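Local atomic coordinates of UDP-glucose:anthocyanidin 3-O-glucosyltransferase (Clitoria ternatea, PDB entry 4REL), a protein that belongs to the glycosyltransferases of the GT-B clan and has two domains built on parallel sheets. Residues A113-T118 against W131-P136; V339-C344 against P358-P363; A284-L289 against I307-F312; G253-L258 against L332-V337; F294-A299 against E314-R319. All blocks are in the same frame, centred on the assembly; numbering follows the deposited sequence.

Contact 1: A113-T118 against W131-P136; sequences ADAFVT and WIAFWP. With KMP (3,5,7-trihydroxy-2-(4-hydroxyphenyl)-4H-chromen-4-one), chain B.
The ring of F116 directs its edge at the face of W135 in an offset T-shaped pair, the planes at 89° and the centroids 6.0 Å apart. W135 has CG anti to its backbone N (chi1 -170°), which turns the edge of the indole back toward the other segment, where CE3 meets A115 CB at 3.7 Å, near the ring plane. The backbones are neighbouring parallel strands of the beta-alpha-beta unit strand 110-114, helix 119-127, strand 131-135. Three backbone bonds give the register: A113 N to I132 O at 2.9 Å, F134 N to A113 O at 2.8 Å, and A115 N to F134 O at 2.9 Å. At the last strand residue, D114 OD2 accepts from F116 N at 3.0 Å through its anti lone pair, an Asx turn. F116 then meets the bound KMP with its edge, CE2 lying 3.7 Å from KMP C9. The other carboxylate oxygen, OD1, bonds H17 ND1, and H17 NE2 bonds KMP. D114 is therefore a second-shell residue that holds both a pocket histidine and the turn carrying a pocket phenylalanine.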
# COMPACT_ATOMS: atom_id res chain seq x y z
N ALA A 113 -2.35 -14.43 6.26
CA ALA A 113 -1.94 -14.31 4.87
C ALA A 113 -2.41 -13.01 4.26
O ALA A 113 -3.49 -12.50 4.59
CB ALA A 113 -2.48 -15.49 4.06
N ASP A 114 -1.59 -12.47 3.37
CA ASP A 114 -2.04 -11.37 2.53
C ASP A 114 -3.30 -11.85 1.83
O ASP A 114 -3.34 -12.97 1.35
CB ASP A 114 -0.94 -11.03 1.51
CG ASP A 114 -1.26 -9.78 0.71
OD1 ASP A 114 -0.57 -8.76 0.88
OD2 ASP A 114 -2.22 -9.82 -0.10
N ALA A 115 -4.34 -11.02 1.80
CA ALA A 115 -5.63 -11.42 1.22
C ALA A 115 -5.53 -11.93 -0.22
O ALA A 115 -6.37 -12.72 -0.65
CB ALA A 115 -6.64 -10.26 1.30
N PHE A 116 -4.54 -11.45 -0.97
CA PHE A 116 -4.42 -11.86 -2.37
C PHE A 116 -4.00 -13.32 -2.52
O PHE A 116 -4.20 -13.92 -3.58
CB PHE A 116 -3.44 -10.98 -3.15
CG PHE A 116 -3.93 -9.58 -3.42
CD1 PHE A 116 -5.22 -9.19 -3.08
CD2 PHE A 116 -3.08 -8.65 -4.00
CE1 PHE A 116 -5.67 -7.90 -3.33
CE2 PHE A 116 -3.52 -7.34 -4.26
CZ PHE A 116 -4.82 -6.97 -3.91
N VAL A 117 -3.37 -13.88 -1.48
CA VAL A 117 -2.95 -15.28 -1.55
C VAL A 117 -4.13 -16.15 -1.13
O VAL A 117 -4.15 -16.76 -0.06
CB VAL A 117 -1.71 -15.56 -0.68
CG1 VAL A 117 -1.18 -16.98 -0.94
CG2 VAL A 117 -0.62 -14.54 -1.01
N THR A 118 -5.15 -16.19 -1.98
CA THR A 118 -6.39 -16.85 -1.60
C THR A 118 -6.24 -18.36 -1.45
O THR A 118 -7.01 -18.99 -0.73
CB THR A 118 -7.52 -16.53 -2.58
OG1 THR A 118 -7.15 -17.03 -3.87
CG2 THR A 118 -7.75 -15.01 -2.66
N TRP A 131 -8.00 -18.72 9.53
CA TRP A 131 -7.34 -17.97 8.48
C TRP A 131 -7.58 -16.49 8.69
O TRP A 131 -8.72 -16.02 8.71
CB TRP A 131 -7.89 -18.39 7.11
CG TRP A 131 -7.13 -17.83 5.93
CD1 TRP A 131 -5.85 -18.12 5.57
CD2 TRP A 131 -7.61 -16.89 4.96
NE1 TRP A 131 -5.50 -17.42 4.44
CE2 TRP A 131 -6.57 -16.66 4.04
CE3 TRP A 131 -8.84 -16.23 4.78
CZ2 TRP A 131 -6.71 -15.79 2.95
CZ3 TRP A 131 -8.97 -15.37 3.69
CH2 TRP A 131 -7.91 -15.16 2.80
N ILE A 132 -6.49 -15.75 8.86
CA ILE A 132 -6.56 -14.32 9.12
C ILE A 132 -6.03 -13.61 7.89
O ILE A 132 -4.88 -13.81 7.50
CB ILE A 132 -5.72 -13.94 10.35
CG1 ILE A 132 -6.28 -14.64 11.60
CG2 ILE A 132 -5.69 -12.43 10.53
CD1 ILE A 132 -5.45 -14.44 12.86
N ALA A 133 -6.88 -12.80 7.26
CA ALA A 133 -6.49 -12.12 6.03
C ALA A 133 -5.96 -10.72 6.33
O ALA A 133 -6.55 -9.98 7.13
CB ALA A 133 -7.67 -12.06 5.04
N PHE A 134 -4.85 -10.37 5.69
CA PHE A 134 -4.20 -9.07 5.91
C PHE A 134 -4.43 -8.21 4.67
O PHE A 134 -4.27 -8.69 3.54
CB PHE A 134 -2.69 -9.29 6.16
CG PHE A 134 -1.90 -8.02 6.37
CD1 PHE A 134 -2.09 -7.23 7.50
CD2 PHE A 134 -0.92 -7.64 5.45
CE1 PHE A 134 -1.33 -6.08 7.70
CE2 PHE A 134 -0.15 -6.48 5.64
CZ PHE A 134 -0.37 -5.70 6.78
N TRP A 135 -4.79 -6.95 4.88
CA TRP A 135 -5.14 -6.03 3.79
C TRP A 135 -4.26 -4.78 3.81
O TRP A 135 -4.54 -3.82 4.53
CB TRP A 135 -6.60 -5.61 3.94
CG TRP A 135 -7.13 -4.85 2.76
CD1 TRP A 135 -7.28 -3.50 2.65
CD2 TRP A 135 -7.57 -5.41 1.52
NE1 TRP A 135 -7.79 -3.19 1.41
CE2 TRP A 135 -7.98 -4.35 0.70
CE3 TRP A 135 -7.67 -6.72 1.03
CZ2 TRP A 135 -8.49 -4.54 -0.59
CZ3 TRP A 135 -8.16 -6.92 -0.25
CH2 TRP A 135 -8.56 -5.83 -1.05
N PRO A 136 -3.17 -4.79 3.01
CA PRO A 136 -2.26 -3.64 3.00
C PRO A 136 -2.56 -2.67 1.86
O PRO A 136 -1.73 -1.83 1.53
CB PRO A 136 -0.90 -4.31 2.79
CG PRO A 136 -1.23 -5.44 1.85
CD PRO A 136 -2.58 -5.96 2.35
C1 KMP B . -6.40 -3.65 -7.27
C2 KMP B . -5.56 -3.51 -6.18
C3 KMP B . -4.13 -3.86 -6.34
C4 KMP B . -3.64 -4.34 -7.65
C5 KMP B . -4.57 -4.46 -8.68
C6 KMP B . -5.91 -4.12 -8.49
C9 KMP B . -3.18 -3.73 -5.21
C10 KMP B . -1.76 -4.10 -5.46
C11 KMP B . -1.38 -4.59 -6.82
C14 KMP B . 0.03 -4.98 -7.16
C15 KMP B . 1.00 -5.19 -6.18
C16 KMP B . 2.29 -5.55 -6.53
C17 KMP B . 2.62 -5.71 -7.87
C18 KMP B . 1.66 -5.52 -8.85
C19 KMP B . 0.37 -5.15 -8.50
O12 KMP B . -2.32 -4.68 -7.83
O13 KMP B . -3.57 -3.31 -4.10
O24 KMP B . 3.89 -6.07 -8.21
O27 KMP B . -0.88 -3.97 -4.43
O29 KMP B . -6.77 -4.25 -9.53
O30 KMP B . -6.01 -3.06 -4.98

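Contact 2: V339-C344 against P358-P363; sequences VFVTHC and PMICRP
The beta-alpha-beta unit formed by strand 337-342, helix 346-354 and strand 359-361 brings V339-T342 alongside P358-C361, the short strand axes 4.6 Å apart and inclined by 18°. F340 N bonds P358 O at 3.0 Å and F340 O receives I360 N at 2.9 Å; T342 repeats the pattern, its N bonding I360 O and its O receiving R362 N. Each bonds the two residues flanking its opposite number, M359 for F340 and C361 for T342, as in parallel strands, here inside the six-stranded parallel sheet of the C-terminal GT-B domain. On one face M359 lies beside F340, CG to F340 CB at 3.9 Å; with CG anti to the carbonyl carbon (chi1 -75°) and chi2 extended, SD makes an oblique Met-aromatic contact, 5.4 Å from the ring centroid. The other face carries I360, whose CG1 reaches V339 CG2 at 3.8 Å while CD1 nears V341 CG2. At the strand's last residue, T342 OG1 accepts from C344 N at 2.9 Å, an ST turn. C344 SG then lies 3.4 Å from C361 SG, much too far for a disulfide.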
# COMPACT_ATOMS: atom_id res chain seq x y z
N VAL A 339 4.01 19.68 -0.31
CA VAL A 339 3.09 18.88 -1.11
C VAL A 339 3.79 17.60 -1.56
O VAL A 339 5.00 17.61 -1.79
CB VAL A 339 2.52 19.68 -2.32
CG1 VAL A 339 3.61 19.95 -3.37
CG2 VAL A 339 1.34 18.96 -2.95
N PHE A 340 3.03 16.51 -1.65
CA PHE A 340 3.53 15.22 -2.09
C PHE A 340 2.80 14.90 -3.40
O PHE A 340 1.57 14.80 -3.43
CB PHE A 340 3.19 14.17 -1.03
CG PHE A 340 3.61 12.76 -1.37
CD1 PHE A 340 4.69 12.50 -2.20
CD2 PHE A 340 2.91 11.69 -0.84
CE1 PHE A 340 5.07 11.20 -2.49
CE2 PHE A 340 3.28 10.38 -1.13
CZ PHE A 340 4.36 10.14 -1.96
N VAL A 341 3.57 14.78 -4.48
CA VAL A 341 3.02 14.48 -5.79
C VAL A 341 3.22 12.99 -5.97
O VAL A 341 4.37 12.50 -6.00
CB VAL A 341 3.76 15.28 -6.86
CG1 VAL A 341 3.21 14.98 -8.25
CG2 VAL A 341 3.67 16.78 -6.53
N THR A 342 2.12 12.25 -6.07
CA THR A 342 2.16 10.82 -5.83
C THR A 342 1.24 10.02 -6.75
O THR A 342 0.22 10.53 -7.23
CB THR A 342 1.77 10.51 -4.36
OG1 THR A 342 1.76 9.10 -4.15
CG2 THR A 342 0.40 11.08 -4.03
N HIS A 343 1.60 8.76 -6.96
CA HIS A 343 0.75 7.82 -7.69
C HIS A 343 -0.35 7.23 -6.79
O HIS A 343 -1.22 6.50 -7.26
CB HIS A 343 1.61 6.69 -8.24
CG HIS A 343 2.24 5.85 -7.17
ND1 HIS A 343 3.10 6.38 -6.23
CD2 HIS A 343 2.12 4.54 -6.88
CE1 HIS A 343 3.49 5.42 -5.41
NE2 HIS A 343 2.90 4.29 -5.78
N CYS A 344 -0.28 7.55 -5.49
CA CYS A 344 -1.25 7.09 -4.49
C CYS A 344 -1.16 5.61 -4.14
O CYS A 344 -2.18 4.97 -3.88
CB CYS A 344 -2.70 7.41 -4.88
SG CYS A 344 -2.97 9.16 -5.26
N PRO A 358 -0.23 17.48 2.26
CA PRO A 358 -1.30 17.40 1.27
C PRO A 358 -0.78 16.83 -0.04
O PRO A 358 0.44 16.84 -0.27
CB PRO A 358 -1.73 18.86 1.10
CG PRO A 358 -0.52 19.65 1.46
CD PRO A 358 0.16 18.87 2.56
N MET A 359 -1.66 16.31 -0.89
CA MET A 359 -1.19 15.57 -2.07
C MET A 359 -1.73 16.08 -3.40
O MET A 359 -2.82 16.63 -3.46
CB MET A 359 -1.55 14.09 -1.91
CG MET A 359 -0.65 13.36 -0.93
SD MET A 359 -1.30 11.76 -0.41
CE MET A 359 -2.53 12.27 0.80
N ILE A 360 -0.94 15.89 -4.45
CA ILE A 360 -1.40 16.03 -5.83
C ILE A 360 -1.29 14.63 -6.41
O ILE A 360 -0.21 14.02 -6.36
CB ILE A 360 -0.51 16.97 -6.64
CG1 ILE A 360 -0.62 18.40 -6.12
CG2 ILE A 360 -0.89 16.92 -8.14
CD1 ILE A 360 0.47 19.33 -6.63
N CYS A 361 -2.39 14.12 -6.94
CA CYS A 361 -2.53 12.70 -7.23
C CYS A 361 -2.62 12.42 -8.72
O CYS A 361 -3.39 13.07 -9.43
CB CYS A 361 -3.81 12.16 -6.58
SG CYS A 361 -3.90 12.39 -4.79
N ARG A 362 -1.85 11.45 -9.18
CA ARG A 362 -2.02 10.92 -10.52
C ARG A 362 -2.02 9.40 -10.40
O ARG A 362 -0.97 8.76 -10.52
CB ARG A 362 -0.87 11.39 -11.43
CG ARG A 362 -1.18 11.37 -12.94
CD ARG A 362 -1.52 9.97 -13.43
NE ARG A 362 -1.31 9.74 -14.85
CZ ARG A 362 -1.82 8.72 -15.52
NH1 ARG A 362 -2.59 7.83 -14.89
NH2 ARG A 362 -1.57 8.57 -16.82
N PRO A 363 -3.20 8.81 -10.19
CA PRO A 363 -3.27 7.35 -10.03
C PRO A 363 -3.00 6.64 -11.36
O PRO A 363 -3.48 7.10 -12.41
CB PRO A 363 -4.70 7.11 -9.54
CG PRO A 363 -5.49 8.31 -10.00
CD PRO A 363 -4.52 9.47 -10.09

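Contact 3: A284-L289 against I307-F312; sequences AVAEAL and ILPKGF
One turn-and-a-half of helix 279-292, residues 284-289, faces an irregular segment, 307-312, with A286 and L308 the nearest CA pair at 6.7 Å. The irregular side ends in a type II beta turn from P309 to F312, closed by F312 N to P309 O at 3.1 Å; G311 sits third in it with phi 82° and takes the N-cap position of helix 312-315. The contact thus packs a helix of the C-terminal GT-B domain against the loop that leads from strand 296-299 to the next short helix. A286 CB carries the contact. It stands over the centre of the F312 ring, 3.6 Å from the centroid and only 4° off the normal, a CH-pi contact. CG of F312 is roughly anti to the backbone N (chi1 156°), which swings the ring toward the helix. P309 and L308 close in on the same methyl, P309 CD at 3.6 Å and L308 CD2 at 4.0 Å. The side chain of E287 grazes P309. At the ring's rim, F312 CE1 lies 3.3 Å from A286 O.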
# COMPACT_ATOMS: atom_id res chain seq x y z
N ALA A 284 6.44 16.08 -18.96
CA ALA A 284 5.50 17.06 -18.44
C ALA A 284 5.79 17.43 -16.99
O ALA A 284 5.71 18.60 -16.61
CB ALA A 284 4.06 16.56 -18.58
N VAL A 285 6.10 16.42 -16.18
CA VAL A 285 6.45 16.66 -14.78
C VAL A 285 7.68 17.56 -14.69
O VAL A 285 7.67 18.56 -13.96
CB VAL A 285 6.67 15.34 -14.03
CG1 VAL A 285 7.36 15.59 -12.68
CG2 VAL A 285 5.33 14.62 -13.83
N ALA A 286 8.72 17.24 -15.45
CA ALA A 286 9.92 18.08 -15.45
C ALA A 286 9.64 19.52 -15.88
O ALA A 286 10.06 20.47 -15.21
CB ALA A 286 11.03 17.46 -16.30
N GLU A 287 8.92 19.69 -16.99
CA GLU A 287 8.60 21.03 -17.48
C GLU A 287 7.83 21.86 -16.45
O GLU A 287 8.11 23.05 -16.26
CB GLU A 287 7.78 20.94 -18.77
CG GLU A 287 8.57 20.39 -19.94
CD GLU A 287 7.73 20.24 -21.18
OE1 GLU A 287 6.49 20.36 -21.08
OE2 GLU A 287 8.31 19.99 -22.26
N ALA A 288 6.86 21.22 -15.80
CA ALA A 288 6.02 21.90 -14.81
C ALA A 288 6.83 22.26 -13.58
O ALA A 288 6.71 23.36 -13.05
CB ALA A 288 4.83 21.04 -14.42
N LEU A 289 7.66 21.33 -13.13
CA LEU A 289 8.50 21.61 -11.96
C LEU A 289 9.41 22.80 -12.24
O LEU A 289 9.49 23.72 -11.43
CB LEU A 289 9.32 20.38 -11.57
CG LEU A 289 8.58 19.28 -10.82
CD1 LEU A 289 9.51 18.08 -10.58
CD2 LEU A 289 8.02 19.79 -9.50
N ILE A 307 15.34 10.68 -20.53
CA ILE A 307 14.18 11.25 -21.22
C ILE A 307 13.76 12.61 -20.66
O ILE A 307 12.90 13.28 -21.24
CB ILE A 307 12.99 10.29 -21.26
CG1 ILE A 307 12.42 10.08 -19.86
CG2 ILE A 307 13.38 8.96 -21.91
CD1 ILE A 307 11.07 9.41 -19.85
N LEU A 308 14.38 13.03 -19.56
CA LEU A 308 14.17 14.39 -19.05
C LEU A 308 14.62 15.38 -20.10
O LEU A 308 15.55 15.09 -20.85
CB LEU A 308 14.99 14.60 -17.77
CG LEU A 308 14.58 13.77 -16.56
CD1 LEU A 308 15.54 14.03 -15.41
CD2 LEU A 308 13.15 14.09 -16.15
N PRO A 309 13.96 16.55 -20.18
CA PRO A 309 14.34 17.61 -21.12
C PRO A 309 15.83 17.91 -21.00
O PRO A 309 16.37 17.90 -19.89
CB PRO A 309 13.52 18.81 -20.65
CG PRO A 309 12.30 18.20 -20.04
CD PRO A 309 12.79 16.94 -19.36
N LYS A 310 16.50 18.15 -22.12
CA LYS A 310 17.91 18.50 -22.09
C LYS A 310 18.14 19.75 -21.22
O LYS A 310 17.46 20.76 -21.39
CB LYS A 310 18.46 18.74 -23.50
CG LYS A 310 19.93 19.09 -23.51
CD LYS A 310 20.49 19.28 -24.91
CE LYS A 310 22.00 19.46 -24.85
NZ LYS A 310 22.58 19.81 -26.17
N GLY A 311 19.07 19.65 -20.28
CA GLY A 311 19.40 20.78 -19.42
C GLY A 311 18.48 21.00 -18.23
O GLY A 311 18.75 21.88 -17.40
N PHE A 312 17.41 20.23 -18.14
CA PHE A 312 16.46 20.42 -17.04
C PHE A 312 17.10 20.25 -15.66
O PHE A 312 16.92 21.09 -14.78
CB PHE A 312 15.24 19.49 -17.19
CG PHE A 312 14.53 19.21 -15.88
CD1 PHE A 312 13.72 20.17 -15.30
CD2 PHE A 312 14.68 17.99 -15.25
CE1 PHE A 312 13.07 19.92 -14.09
CE2 PHE A 312 14.03 17.73 -14.05
CZ PHE A 312 13.23 18.70 -13.47

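Contact 4: G253-L258 against L332-V337; sequences GCLSWL and LSHGSV
The imidazole of H334 has L258 CB over the centre of one face, 3.5 Å from the centroid and 6° off the normal, which makes a CH-pi contact. At its edge, in the ring plane, S336 N donates to H334 ND1 at 2.9 Å with an angle of 162°, while NE2 bonds D259 OD1. Because ND1 accepts, the hydrogen probably sits on NE2, directed at the aspartate. With both nitrogens engaged, the ring's rotation is fixed, and its CE1 comes to 3.3 Å from L258 O. The leucine and histidine side chains run antiparallel past one another, with L258 CD1 4.0 Å from H334 CB, and L258 CD2 is 4.2 Å from V337 CG2. L255 adds a looser touch, its CD2 and H334 CD2 being 4.2 Å apart. S336 OG lies 2.8 Å from L258 O, but K261 O is also within its reach, leaving its proton unassigned. The H334-V337 backbone is a type I turn, V337 N bonding H334 O. This turn leads from helix 328-332 into strand 337-342, and so helix 254-259 rests against the strand's entry, with L258 also covering V331, V266 of strand 266-270 and V297 of strand 296-299.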
# COMPACT_ATOMS: atom_id res chain seq x y z
N GLY A 253 21.82 13.58 0.66
CA GLY A 253 21.73 14.73 1.56
C GLY A 253 20.38 15.43 1.52
O GLY A 253 20.29 16.66 1.63
N CYS A 254 19.32 14.64 1.38
CA CYS A 254 17.96 15.17 1.26
C CYS A 254 17.54 16.01 2.44
O CYS A 254 17.02 17.11 2.28
CB CYS A 254 16.97 14.03 1.09
SG CYS A 254 17.03 13.27 -0.51
N LEU A 255 17.76 15.48 3.64
CA LEU A 255 17.28 16.14 4.85
C LEU A 255 18.03 17.43 5.10
O LEU A 255 17.42 18.43 5.50
CB LEU A 255 17.38 15.21 6.06
CG LEU A 255 16.52 13.95 5.97
CD1 LEU A 255 16.70 13.09 7.22
CD2 LEU A 255 15.06 14.33 5.77
N SER A 256 19.34 17.41 4.85
CA SER A 256 20.15 18.60 5.04
C SER A 256 19.70 19.66 4.04
O SER A 256 19.56 20.84 4.37
CB SER A 256 21.63 18.27 4.86
OG SER A 256 22.44 19.41 5.11
N TRP A 257 19.45 19.22 2.81
CA TRP A 257 18.95 20.10 1.77
C TRP A 257 17.60 20.69 2.18
O TRP A 257 17.37 21.90 2.05
CB TRP A 257 18.82 19.33 0.45
CG TRP A 257 18.51 20.21 -0.74
CD1 TRP A 257 19.41 20.87 -1.52
CD2 TRP A 257 17.22 20.49 -1.28
NE1 TRP A 257 18.76 21.57 -2.51
CE2 TRP A 257 17.41 21.34 -2.39
CE3 TRP A 257 15.91 20.11 -0.94
CZ2 TRP A 257 16.34 21.82 -3.16
CZ3 TRP A 257 14.86 20.59 -1.71
CH2 TRP A 257 15.08 21.43 -2.80
N LEU A 258 16.72 19.84 2.70
CA LEU A 258 15.41 20.30 3.15
C LEU A 258 15.52 21.27 4.34
O LEU A 258 14.72 22.19 4.46
CB LEU A 258 14.49 19.11 3.48
CG LEU A 258 14.06 18.22 2.31
CD1 LEU A 258 13.42 16.91 2.75
CD2 LEU A 258 13.09 18.97 1.36
N LEU A 332 8.93 12.81 4.11
CA LEU A 332 7.54 13.18 4.33
C LEU A 332 7.30 13.75 5.73
O LEU A 332 6.35 14.50 5.96
CB LEU A 332 6.59 12.01 4.02
CG LEU A 332 6.33 11.78 2.52
CD1 LEU A 332 5.55 10.50 2.28
CD2 LEU A 332 5.60 12.99 1.91
N SER A 333 8.19 13.44 6.67
CA SER A 333 8.07 14.01 8.01
C SER A 333 8.84 15.31 8.17
O SER A 333 8.86 15.89 9.26
CB SER A 333 8.51 13.00 9.08
OG SER A 333 9.86 12.62 8.91
N HIS A 334 9.45 15.80 7.09
CA HIS A 334 10.20 17.06 7.17
C HIS A 334 9.28 18.25 6.96
O HIS A 334 8.50 18.29 5.99
CB HIS A 334 11.36 17.11 6.17
CG HIS A 334 12.36 18.19 6.46
ND1 HIS A 334 12.07 19.53 6.32
CD2 HIS A 334 13.64 18.12 6.90
CE1 HIS A 334 13.13 20.24 6.66
NE2 HIS A 334 14.09 19.41 7.02
N GLY A 335 9.37 19.22 7.86
CA GLY A 335 8.47 20.36 7.85
C GLY A 335 8.56 21.21 6.59
O GLY A 335 7.63 21.96 6.29
N SER A 336 9.67 21.09 5.86
CA SER A 336 9.86 21.86 4.64
C SER A 336 9.01 21.37 3.47
O SER A 336 8.78 22.12 2.51
CB SER A 336 11.33 21.89 4.22
OG SER A 336 12.09 22.69 5.11
N VAL A 337 8.55 20.13 3.54
CA VAL A 337 7.76 19.55 2.44
C VAL A 337 6.32 20.04 2.51
O VAL A 337 5.64 19.85 3.52
CB VAL A 337 7.81 18.01 2.46
CG1 VAL A 337 6.91 17.41 1.37
CG2 VAL A 337 9.24 17.53 2.30

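Contact 5: F294-A299 against E314-R319; sequences FPFVWA and ERTSTR
F294 meets the other segment through its carbonyl: water 1 donates to F294 O at 2.7 Å and accepts from R319 NE at 2.6 Å, lying in the guanidinium plane. P295 follows with its CA 3.1 Å from R319 O, a CA-H...O contact. The same oxygen takes the N-H of F296 at 3.2 Å (angle 149°), the donor in the carbonyl plane. F296 begins strand 296-299, and its backbone also pairs with K321 of strand 320-323; the R319 bond thus starts the pairing of these parallel neighbours in the beta-alpha-beta unit 296-299, 312-315, 320-323. CG of F296 stands between backbone N and carbonyl carbon (chi1 63°), and the ring is brought across to T316, the two side chains crossing near a right angle. F296 CZ is 3.5 Å from T316 OG1, near the ring plane, and 3.6 Å from T316 CB. That hydroxyl's stronger partner is F312 O, at the start of the short helix. T316 CG2 lies 3.7 Å above the guanidinium plane of R319, toward its rim, and R319 NH2 bonds E290 O. The arginine's polar end therefore works here through a water and a backbone carbonyl, both uncharged acceptors, while its own carbonyl ties the strand.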
# COMPACT_ATOMS: atom_id res chain seq x y z
N PHE A 294 9.19 26.38 -7.96
CA PHE A 294 9.17 25.91 -6.57
C PHE A 294 10.35 24.98 -6.32
O PHE A 294 10.82 24.31 -7.24
CB PHE A 294 7.88 25.14 -6.26
CG PHE A 294 6.62 25.97 -6.35
CD1 PHE A 294 6.46 27.11 -5.58
CD2 PHE A 294 5.58 25.58 -7.19
CE1 PHE A 294 5.30 27.86 -5.66
CE2 PHE A 294 4.42 26.32 -7.27
CZ PHE A 294 4.28 27.47 -6.51
N PRO A 295 10.82 24.93 -5.07
CA PRO A 295 11.85 23.94 -4.75
C PRO A 295 11.23 22.55 -4.75
O PRO A 295 10.06 22.38 -4.43
CB PRO A 295 12.32 24.35 -3.35
CG PRO A 295 11.18 25.14 -2.78
CD PRO A 295 10.52 25.82 -3.93
N PHE A 296 12.01 21.55 -5.17
CA PHE A 296 11.47 20.21 -5.29
C PHE A 296 12.51 19.14 -5.04
O PHE A 296 13.71 19.36 -5.23
CB PHE A 296 10.83 20.01 -6.69
CG PHE A 296 11.80 20.13 -7.83
CD1 PHE A 296 12.53 19.03 -8.27
CD2 PHE A 296 11.98 21.35 -8.49
CE1 PHE A 296 13.44 19.13 -9.33
CE2 PHE A 296 12.87 21.46 -9.55
CZ PHE A 296 13.61 20.35 -9.97
N VAL A 297 12.05 17.98 -4.59
CA VAL A 297 12.86 16.77 -4.54
C VAL A 297 12.09 15.73 -5.33
O VAL A 297 10.95 15.42 -5.00
CB VAL A 297 13.04 16.26 -3.11
CG1 VAL A 297 13.86 14.96 -3.13
CG2 VAL A 297 13.74 17.30 -2.25
N TRP A 298 12.70 15.21 -6.39
CA TRP A 298 12.03 14.25 -7.25
C TRP A 298 12.79 12.93 -7.18
O TRP A 298 13.96 12.86 -7.58
CB TRP A 298 11.98 14.78 -8.69
CG TRP A 298 11.21 13.95 -9.69
CD1 TRP A 298 10.52 12.79 -9.46
CD2 TRP A 298 11.05 14.24 -11.09
NE1 TRP A 298 9.94 12.34 -10.63
CE2 TRP A 298 10.26 13.21 -11.65
CE3 TRP A 298 11.51 15.26 -11.93
CZ2 TRP A 298 9.92 13.18 -13.00
CZ3 TRP A 298 11.18 15.23 -13.27
CH2 TRP A 298 10.39 14.19 -13.79
N ALA A 299 12.15 11.91 -6.63
CA ALA A 299 12.73 10.58 -6.59
C ALA A 299 12.33 9.92 -7.89
O ALA A 299 11.15 9.64 -8.12
CB ALA A 299 12.20 9.79 -5.40
N GLU A 314 20.27 20.34 -14.84
CA GLU A 314 21.28 21.37 -14.67
C GLU A 314 20.68 22.74 -14.36
O GLU A 314 21.11 23.41 -13.42
CB GLU A 314 22.17 21.45 -15.92
CG GLU A 314 23.35 22.38 -15.77
CD GLU A 314 24.34 22.26 -16.91
OE1 GLU A 314 24.25 21.28 -17.69
OE2 GLU A 314 25.22 23.15 -17.03
N ARG A 315 19.67 23.16 -15.13
CA ARG A 315 19.05 24.46 -14.91
C ARG A 315 18.35 24.58 -13.55
O ARG A 315 18.30 25.66 -12.96
CB ARG A 315 18.08 24.82 -16.04
CG ARG A 315 18.74 25.14 -17.38
CD ARG A 315 17.68 25.62 -18.38
NE ARG A 315 16.57 24.69 -18.48
CZ ARG A 315 16.49 23.70 -19.37
NH1 ARG A 315 17.46 23.53 -20.26
NH2 ARG A 315 15.44 22.89 -19.37
N THR A 316 17.81 23.47 -13.03
CA THR A 316 17.08 23.50 -11.76
C THR A 316 17.94 23.10 -10.57
O THR A 316 17.43 23.00 -9.45
CB THR A 316 15.83 22.60 -11.79
OG1 THR A 316 16.24 21.25 -12.07
CG2 THR A 316 14.86 23.05 -12.89
N SER A 317 19.23 22.89 -10.79
CA SER A 317 20.07 22.29 -9.75
C SER A 317 20.14 23.14 -8.50
O SER A 317 20.32 22.63 -7.40
CB SER A 317 21.49 22.03 -10.27
OG SER A 317 22.15 23.25 -10.58
N THR A 318 19.95 24.45 -8.65
CA THR A 318 20.06 25.35 -7.51
C THR A 318 18.78 25.41 -6.66
O THR A 318 18.78 26.05 -5.61
CB THR A 318 20.49 26.77 -7.95
OG1 THR A 318 19.68 27.19 -9.05
CG2 THR A 318 21.94 26.75 -8.41
N ARG A 319 17.71 24.75 -7.11
CA ARG A 319 16.45 24.77 -6.37
C ARG A 319 15.77 23.41 -6.30
O ARG A 319 14.70 23.27 -5.73
CB ARG A 319 15.48 25.81 -6.95
CG ARG A 319 15.02 25.50 -8.39
CD ARG A 319 14.11 26.63 -8.88
NE ARG A 319 13.53 26.41 -10.20
CZ ARG A 319 14.14 26.71 -11.35
NH1 ARG A 319 15.37 27.21 -11.34
NH2 ARG A 319 13.52 26.51 -12.50
O HOH W 1 11.39 24.90 -9.81

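In the fold
From the N terminus, contact 1 closes first, over a single helix, and joins adjacent central strands of the N-terminal sheet beside the KMP pocket. The other four belong to the second sheet and its helices, across the chain's centre. Contact 4 opens at 253-258 and closes only at 332-337, the widest loop, and contacts 3 and 5 are nested inside it. These two cross: helix 279-292 and strand 296-299 follow each other, and so do their partners, with W298 packing on V285, L289 and L308 between them. W257 links contact 4 to contact 5. Contact 2 then closes over helix 346-354, touching contact 4 where F340 packs on L332.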